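Local coordinates for TolA protein (Vibrio cholerae, PDB 4G7X), which probably links the inner and outer membranes in the Tol-Pal envelope system, with a C-terminal domain thought to dock periplasmic partners and phage proteins, at residues Y51-N62 against A108-P118. Residues are numbered along the deposited sequence; the frame is centred on the assembly and turned at random.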
ATOM      1  N   TYR B  51      13.523 -10.638  -4.614  1.00 13.91           N
ATOM      2  CA  TYR B  51      12.836  -9.518  -3.969  1.00 13.35           C
ATOM      3  C   TYR B  51      11.457  -9.901  -3.451  1.00 12.94           C
ATOM      4  O   TYR B  51      11.049  -9.440  -2.386  1.00 12.17           O
ATOM      5  CB  TYR B  51      12.784  -8.290  -4.883  1.00 13.90           C
ATOM      6  CG  TYR B  51      14.083  -7.518  -4.889  1.00 14.55           C
ATOM      7  CD1 TYR B  51      14.344  -6.546  -3.923  1.00 15.02           C
ATOM      8  CD2 TYR B  51      15.063  -7.773  -5.848  1.00 15.03           C
ATOM      9  CE1 TYR B  51      15.541  -5.846  -3.912  1.00 15.63           C
ATOM     10  CE2 TYR B  51      16.258  -7.073  -5.852  1.00 15.52           C
ATOM     11  CZ  TYR B  51      16.493  -6.114  -4.883  1.00 15.95           C
ATOM     12  OH  TYR B  51      17.683  -5.422  -4.882  1.00 17.28           O
ATOM     13  N   GLY B  52      10.754 -10.759  -4.187  1.00 12.33           N
ATOM     14  CA  GLY B  52       9.485 -11.316  -3.711  1.00 12.26           C
ATOM     15  C   GLY B  52       9.628 -11.941  -2.332  1.00 12.04           C
ATOM     16  O   GLY B  52       8.796 -11.718  -1.450  1.00 12.14           O
ATOM     17  N   ALA B  53      10.683 -12.732  -2.150  1.00 12.04           N
ATOM     18  CA  ALA B  53      10.972 -13.354  -0.860  1.00 11.95           C
ATOM     19  C   ALA B  53      11.311 -12.322   0.219  1.00 11.83           C
ATOM     20  O   ALA B  53      10.888 -12.463   1.367  1.00 11.84           O
ATOM     21  CB  ALA B  53      12.092 -14.374  -1.004  1.00 12.24           C
ATOM     22  N   ILE B  54      12.067 -11.287  -0.150  1.00 11.66           N
ATOM     23  CA  ILE B  54      12.379 -10.193   0.771  1.00 11.59           C
ATOM     24  C   ILE B  54      11.087  -9.513   1.239  1.00 11.37           C
ATOM     25  O   ILE B  54      10.898  -9.292   2.441  1.00 11.01           O
ATOM     26  CB  ILE B  54      13.361  -9.172   0.146  1.00 11.76           C
ATOM     27  CG1 ILE B  54      14.758  -9.798   0.009  1.00 11.78           C
ATOM     28  CG2 ILE B  54      13.431  -7.897   0.982  1.00 11.91           C
ATOM     29  CD1 ILE B  54      15.717  -9.030  -0.882  1.00 12.19           C
ATOM     30  N   TYR B  55      10.195  -9.215   0.296  1.00 11.11           N
ATOM     31  CA  TYR B  55       8.924  -8.553   0.614  1.00 11.35           C
ATOM     32  C   TYR B  55       8.039  -9.398   1.522  1.00 11.67           C
ATOM     33  O   TYR B  55       7.430  -8.881   2.461  1.00 11.51           O
ATOM     34  CB  TYR B  55       8.148  -8.184  -0.654  1.00 10.95           C
ATOM     35  CG  TYR B  55       8.845  -7.237  -1.612  1.00 10.58           C
ATOM     36  CD1 TYR B  55       9.960  -6.490  -1.225  1.00 10.64           C
ATOM     37  CD2 TYR B  55       8.356  -7.068  -2.902  1.00 10.46           C
ATOM     38  CE1 TYR B  55      10.582  -5.630  -2.114  1.00 10.62           C
ATOM     39  CE2 TYR B  55       8.963  -6.199  -3.793  1.00 10.55           C
ATOM     40  CZ  TYR B  55      10.072  -5.485  -3.395  1.00 10.52           C
ATOM     41  OH  TYR B  55      10.674  -4.630  -4.285  1.00 10.90           O
ATOM     42  N   THR B  56       7.975 -10.696   1.235  1.00 12.32           N
ATOM     43  CA  THR B  56       7.162 -11.633   2.003  1.00 13.20           C
ATOM     44  C   THR B  56       7.666 -11.725   3.449  1.00 13.39           C
ATOM     45  O   THR B  56       6.867 -11.764   4.390  1.00 13.43           O
ATOM     46  CB  THR B  56       7.124 -13.020   1.319  1.00 13.73           C
ATOM     47  OG1 THR B  56       6.685 -12.879  -0.041  1.00 14.80           O
ATOM     48  CG2 THR B  56       6.175 -13.950   2.045  1.00 14.24           C
ATOM     49  N   GLN B  57       8.988 -11.722   3.620  1.00 13.50           N
ATOM     50  CA  GLN B  57       9.602 -11.714   4.950  1.00 14.23           C
ATOM     51  C   GLN B  57       9.292 -10.427   5.715  1.00 13.82           C
ATOM     52  O   GLN B  57       8.984 -10.470   6.908  1.00 14.14           O
ATOM     53  CB  GLN B  57      11.117 -11.956   4.852  1.00 15.41           C
ATOM     54  CG  GLN B  57      11.907 -11.732   6.141  1.00 17.37           C
ATOM     55  CD  GLN B  57      11.615 -12.751   7.230  1.00 18.71           C
ATOM     56  OE1 GLN B  57      11.116 -13.846   6.968  1.00 20.40           O
ATOM     57  NE2 GLN B  57      11.937 -12.393   8.468  1.00 19.59           N
ATOM     58  N   LEU B  58       9.357  -9.286   5.029  1.00 13.35           N
ATOM     59  CA  LEU B  58       9.027  -8.007   5.663  1.00 13.11           C
ATOM     60  C   LEU B  58       7.592  -7.993   6.182  1.00 12.94           C
ATOM     61  O   LEU B  58       7.327  -7.496   7.279  1.00 12.95           O
ATOM     62  CB  LEU B  58       9.265  -6.834   4.707  1.00 13.04           C
ATOM     63  CG  LEU B  58      10.730  -6.459   4.456  1.00 13.07           C
ATOM     64  CD1 LEU B  58      10.837  -5.486   3.292  1.00 13.22           C
ATOM     65  CD2 LEU B  58      11.377  -5.885   5.709  1.00 13.30           C
ATOM     66  N   ILE B  59       6.676  -8.552   5.396  1.00 12.75           N
ATOM     67  CA  ILE B  59       5.271  -8.637   5.795  1.00 13.07           C
ATOM     68  C   ILE B  59       5.112  -9.599   6.973  1.00 13.92           C
ATOM     69  O   ILE B  59       4.446  -9.276   7.959  1.00 13.80           O
ATOM     70  CB  ILE B  59       4.374  -9.050   4.608  1.00 12.57           C
ATOM     71  CG1 ILE B  59       4.433  -7.975   3.516  1.00 12.46           C
ATOM     72  CG2 ILE B  59       2.935  -9.282   5.063  1.00 12.64           C
ATOM     73  CD1 ILE B  59       3.971  -8.445   2.156  1.00 12.54           C
ATOM     74  N   ARG B  60       5.753 -10.763   6.879  1.00 15.21           N
ATOM     75  CA  ARG B  60       5.693 -11.774   7.938  1.00 17.07           C
ATOM     76  C   ARG B  60       6.207 -11.262   9.286  1.00 18.02           C
ATOM     77  O   ARG B  60       5.631 -11.575  10.331  1.00 18.31           O
ATOM     78  CB  ARG B  60       6.446 -13.045   7.524  1.00 18.16           C
ATOM     79  CG  ARG B  60       5.653 -13.959   6.603  1.00 19.48           C
ATOM     80  CD  ARG B  60       6.312 -15.324   6.445  1.00 20.96           C
ATOM     81  NE  ARG B  60       7.421 -15.302   5.493  1.00 22.44           N
ATOM     82  CZ  ARG B  60       8.709 -15.319   5.827  1.00 22.92           C
ATOM     83  NH1 ARG B  60       9.636 -15.293   4.882  1.00 22.64           N
ATOM     84  NH2 ARG B  60       9.074 -15.369   7.103  1.00 24.02           N
ATOM     85  N   GLN B  61       7.275 -10.469   9.259  1.00 18.95           N
ATOM     86  CA  GLN B  61       7.845  -9.874  10.474  1.00 20.42           C
ATOM     87  C   GLN B  61       6.868  -8.972  11.229  1.00 20.64           C
ATOM     88  O   GLN B  61       6.958  -8.838  12.450  1.00 21.15           O
ATOM     89  CB  GLN B  61       9.111  -9.085  10.143  1.00 21.73           C
ATOM     90  CG  GLN B  61      10.345  -9.946   9.942  1.00 23.20           C
ATOM     91  CD  GLN B  61      11.598  -9.129   9.691  1.00 24.20           C
ATOM     92  OE1 GLN B  61      12.686  -9.495  10.136  1.00 25.50           O
ATOM     93  NE2 GLN B  61      11.450  -8.012   8.980  1.00 24.93           N
ATOM     94  N   ASN B  62       5.945  -8.353  10.497  1.00 20.77           N
ATOM     95  CA  ASN B  62       4.972  -7.435  11.083  1.00 21.21           C
ATOM     96  C   ASN B  62       3.652  -8.113  11.426  1.00 21.34           C
ATOM     97  O   ASN B  62       2.804  -7.536  12.106  1.00 22.21           O
ATOM     98  CB  ASN B  62       4.721  -6.260  10.135  1.00 21.46           C
ATOM     99  CG  ASN B  62       5.934  -5.364   9.983  1.00 22.01           C
ATOM    100  OD1 ASN B  62       6.401  -5.118   8.872  1.00 22.98           O
ATOM    101  ND2 ASN B  62       6.453  -4.870  11.101  1.00 22.15           N
ATOM    102  N   ALA B 108      -0.286  -5.671   8.463  1.00 10.58           N
ATOM    103  CA  ALA B 108       1.144  -5.991   8.383  1.00 10.41           C
ATOM    104  C   ALA B 108       1.819  -5.284   7.204  1.00 10.24           C
ATOM    105  O   ALA B 108       2.903  -4.716   7.353  1.00 10.12           O
ATOM    106  CB  ALA B 108       1.356  -7.497   8.311  1.00 10.43           C
ATOM    107  N   VAL B 109       1.155  -5.288   6.049  1.00 10.13           N
ATOM    108  CA  VAL B 109       1.659  -4.589   4.865  1.00 10.37           C
ATOM    109  C   VAL B 109       1.705  -3.081   5.132  1.00 10.63           C
ATOM    110  O   VAL B 109       2.685  -2.421   4.787  1.00 10.73           O
ATOM    111  CB  VAL B 109       0.830  -4.918   3.598  1.00 10.36           C
ATOM    112  CG1 VAL B 109       1.242  -4.054   2.415  1.00 10.62           C
ATOM    113  CG2 VAL B 109       0.967  -6.388   3.226  1.00 10.33           C
ATOM    114  N   ALA B 110       0.664  -2.553   5.781  1.00 11.04           N
ATOM    115  CA  ALA B 110       0.608  -1.127   6.116  1.00 11.46           C
ATOM    116  C   ALA B 110       1.696  -0.708   7.106  1.00 11.75           C
ATOM    117  O   ALA B 110       1.985   0.483   7.247  1.00 11.87           O
ATOM    118  CB  ALA B 110      -0.768  -0.767   6.658  1.00 11.41           C
ATOM    119  N   GLN B 111       2.298  -1.683   7.781  1.00 12.23           N
ATOM    120  CA  GLN B 111       3.310  -1.413   8.801  1.00 12.75           C
ATOM    121  C   GLN B 111       4.753  -1.574   8.312  1.00 12.20           C
ATOM    122  O   GLN B 111       5.692  -1.291   9.053  1.00 12.49           O
ATOM    123  CB  GLN B 111       3.069  -2.280  10.037  1.00 14.50           C
ATOM    124  CG  GLN B 111       1.959  -1.768  10.945  1.00 16.41           C
ATOM    125  CD  GLN B 111       1.625  -2.742  12.061  1.00 17.80           C
ATOM    126  OE1 GLN B 111       1.731  -3.957  11.890  1.00 19.89           O
ATOM    127  NE2 GLN B 111       1.226  -2.216  13.209  1.00 19.22           N
ATOM    128  N   VAL B 112       4.926  -2.021   7.072  1.00 11.51           N
ATOM    129  CA  VAL B 112       6.258  -2.120   6.476  1.00 11.44           C
ATOM    130  C   VAL B 112       6.775  -0.703   6.220  1.00 11.57           C
ATOM    131  O   VAL B 112       6.086   0.117   5.605  1.00 11.31           O
ATOM    132  CB  VAL B 112       6.238  -2.949   5.172  1.00 11.12           C
ATOM    133  CG1 VAL B 112       7.592  -2.897   4.473  1.00 11.04           C
ATOM    134  CG2 VAL B 112       5.857  -4.392   5.470  1.00 11.09           C
ATOM    135  N   ASN B 113       7.979  -0.410   6.714  1.00 12.20           N
ATOM    136  CA  ASN B 113       8.572   0.918   6.547  1.00 12.92           C
ATOM    137  C   ASN B 113       8.881   1.259   5.093  1.00 12.54           C
ATOM    138  O   ASN B 113       8.554   2.347   4.626  1.00 12.52           O
ATOM    139  CB  ASN B 113       9.830   1.068   7.408  1.00 14.16           C
ATOM    140  CG  ASN B 113       9.519   1.241   8.884  1.00 15.35           C
ATOM    141  OD1 ASN B 113       8.422   1.666   9.268  1.00 16.25           O
ATOM    142  ND2 ASN B 113      10.491   0.914   9.727  1.00 16.56           N
ATOM    143  N   SER B 114       9.509   0.315   4.395  0.50 12.50           N
ATOM    144  CA  SER B 114       9.932   0.481   3.007  0.50 12.64           C
ATOM    145  C   SER B 114      10.179  -0.885   2.374  0.50 12.41           C
ATOM    146  O   SER B 114      10.501  -1.846   3.072  0.50 12.48           O
ATOM    147  CB  SER B 114      11.209   1.324   2.939  0.50 13.04           C
ATOM    148  OG  SER B 114      11.666   1.457   1.606  0.50 13.48           O
ATOM    149  N   PHE B 115      10.015  -0.967   1.054  1.00 12.25           N
ATOM    150  CA  PHE B 115      10.302  -2.185   0.307  1.00 12.44           C
ATOM    151  C   PHE B 115      11.522  -1.889  -0.557  1.00 12.96           C
ATOM    152  O   PHE B 115      11.504  -0.928  -1.321  1.00 12.92           O
ATOM    153  CB  PHE B 115       9.116  -2.548  -0.590  1.00 12.21           C
ATOM    154  CG  PHE B 115       7.848  -2.860   0.162  1.00 12.08           C
ATOM    155  CD1 PHE B 115       7.507  -4.178   0.444  1.00 12.04           C
ATOM    156  CD2 PHE B 115       6.984  -1.843   0.572  1.00 11.79           C
ATOM    157  CE1 PHE B 115       6.338  -4.480   1.130  1.00 12.00           C
ATOM    158  CE2 PHE B 115       5.816  -2.140   1.258  1.00 11.89           C
ATOM    159  CZ  PHE B 115       5.491  -3.459   1.533  1.00 11.83           C
ATOM    160  N   PRO B 116      12.586  -2.706  -0.440  1.00 13.27           N
ATOM    161  CA  PRO B 116      13.801  -2.423  -1.210  1.00 13.82           C
ATOM    162  C   PRO B 116      13.631  -2.618  -2.717  1.00 14.18           C
ATOM    163  O   PRO B 116      12.817  -3.437  -3.153  1.00 13.91           O
ATOM    164  CB  PRO B 116      14.816  -3.435  -0.660  1.00 13.88           C
ATOM    165  CG  PRO B 116      14.265  -3.884   0.657  1.00 14.45           C
ATOM    166  CD  PRO B 116      12.775  -3.836   0.488  1.00 13.56           C
ATOM    167  N   LEU B 117      14.394  -1.848  -3.490  1.00 14.98           N
ATOM    168  CA  LEU B 117      14.476  -1.999  -4.943  1.00 16.05           C
ATOM    169  C   LEU B 117      15.937  -2.074  -5.377  1.00 17.40           C
ATOM    170  O   LEU B 117      16.805  -1.499  -4.717  1.00 17.62           O
ATOM    171  CB  LEU B 117      13.807  -0.823  -5.656  1.00 15.83           C
ATOM    172  CG  LEU B 117      12.285  -0.683  -5.630  1.00 15.69           C
ATOM    173  CD1 LEU B 117      11.905   0.645  -6.268  1.00 15.45           C
ATOM    174  CD2 LEU B 117      11.591  -1.830  -6.347  1.00 15.76           C
ATOM    175  N   PRO B 118      16.216  -2.778  -6.491  1.00 18.36           N
ATOM    176  CA  PRO B 118      17.587  -2.789  -7.002  1.00 19.45           C
ATOM    177  C   PRO B 118      17.958  -1.452  -7.633  1.00 20.65           C
ATOM    178  O   PRO B 118      17.089  -0.754  -8.164  1.00 21.24           O
ATOM    179  CB  PRO B 118      17.552  -3.886  -8.067  1.00 19.20           C
ATOM    180  CG  PRO B 118      16.133  -3.929  -8.519  1.00 18.84           C
ATOM    181  CD  PRO B 118      15.320  -3.634  -7.291  1.00 18.35           C
TER
HETATM  182  O   HOH W   1      18.301  -3.721  -2.855  1.00 30.57           O
HETATM  183  O   HOH W   2       0.527  -6.076  12.228  1.00 22.13           O
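Residues 51-62 of the long helix 38-62 and the chain running from the end of helix 99-110 through strand 115-116 to P118 pass each other in opposite directions, CA atoms closing from 7.7 Å between Y51 and P116 to 4.9 Å between N62 and A108. Y55 makes the direct polar link: its OH donates to the backbone O of P116 (2.7 Å), the C=O...O angle of 165° setting the hydroxyl almost in line with the carbonyl, which lies at the ring edge. The same ring offers a face to F115, whose CD1 edge points into it in a T-shaped pair, planes at 88° and centroids 5.4 Å apart. Y51, one turn earlier, lies over P118; proline CD sits 4.0 Å from the ring centroid, a CH-pi contact. A water hydrogen-bonded to Y51 OH (2.7 Å) donates a longer bond to L117 O, bridging the phenol to the backbone of L117.

In this TolA C-terminal domain, an antiparallel sheet packed against helices, 115-116 is an edge strand within the chain, its F115 paired with A87, and the long helix packs alongside it. Y55 and F115 both reach L80 of central strand 74-83, whereas Y51 and P118 meet L128 of helix 122-128.

Midway, L58 CD1 abuts P116 CD. I59 runs alongside V109, both pointing the same way; with CG1 beside the backbone N (chi1 -63°), I59 brings CD1 to 3.8 Å from V109 CG2, while its CG2 touches A108 CB. V112 directs CG2 toward L58 and I59. At the far end N62 CB rests on A108, and a second water donates to both N62 O and Q111 OE1.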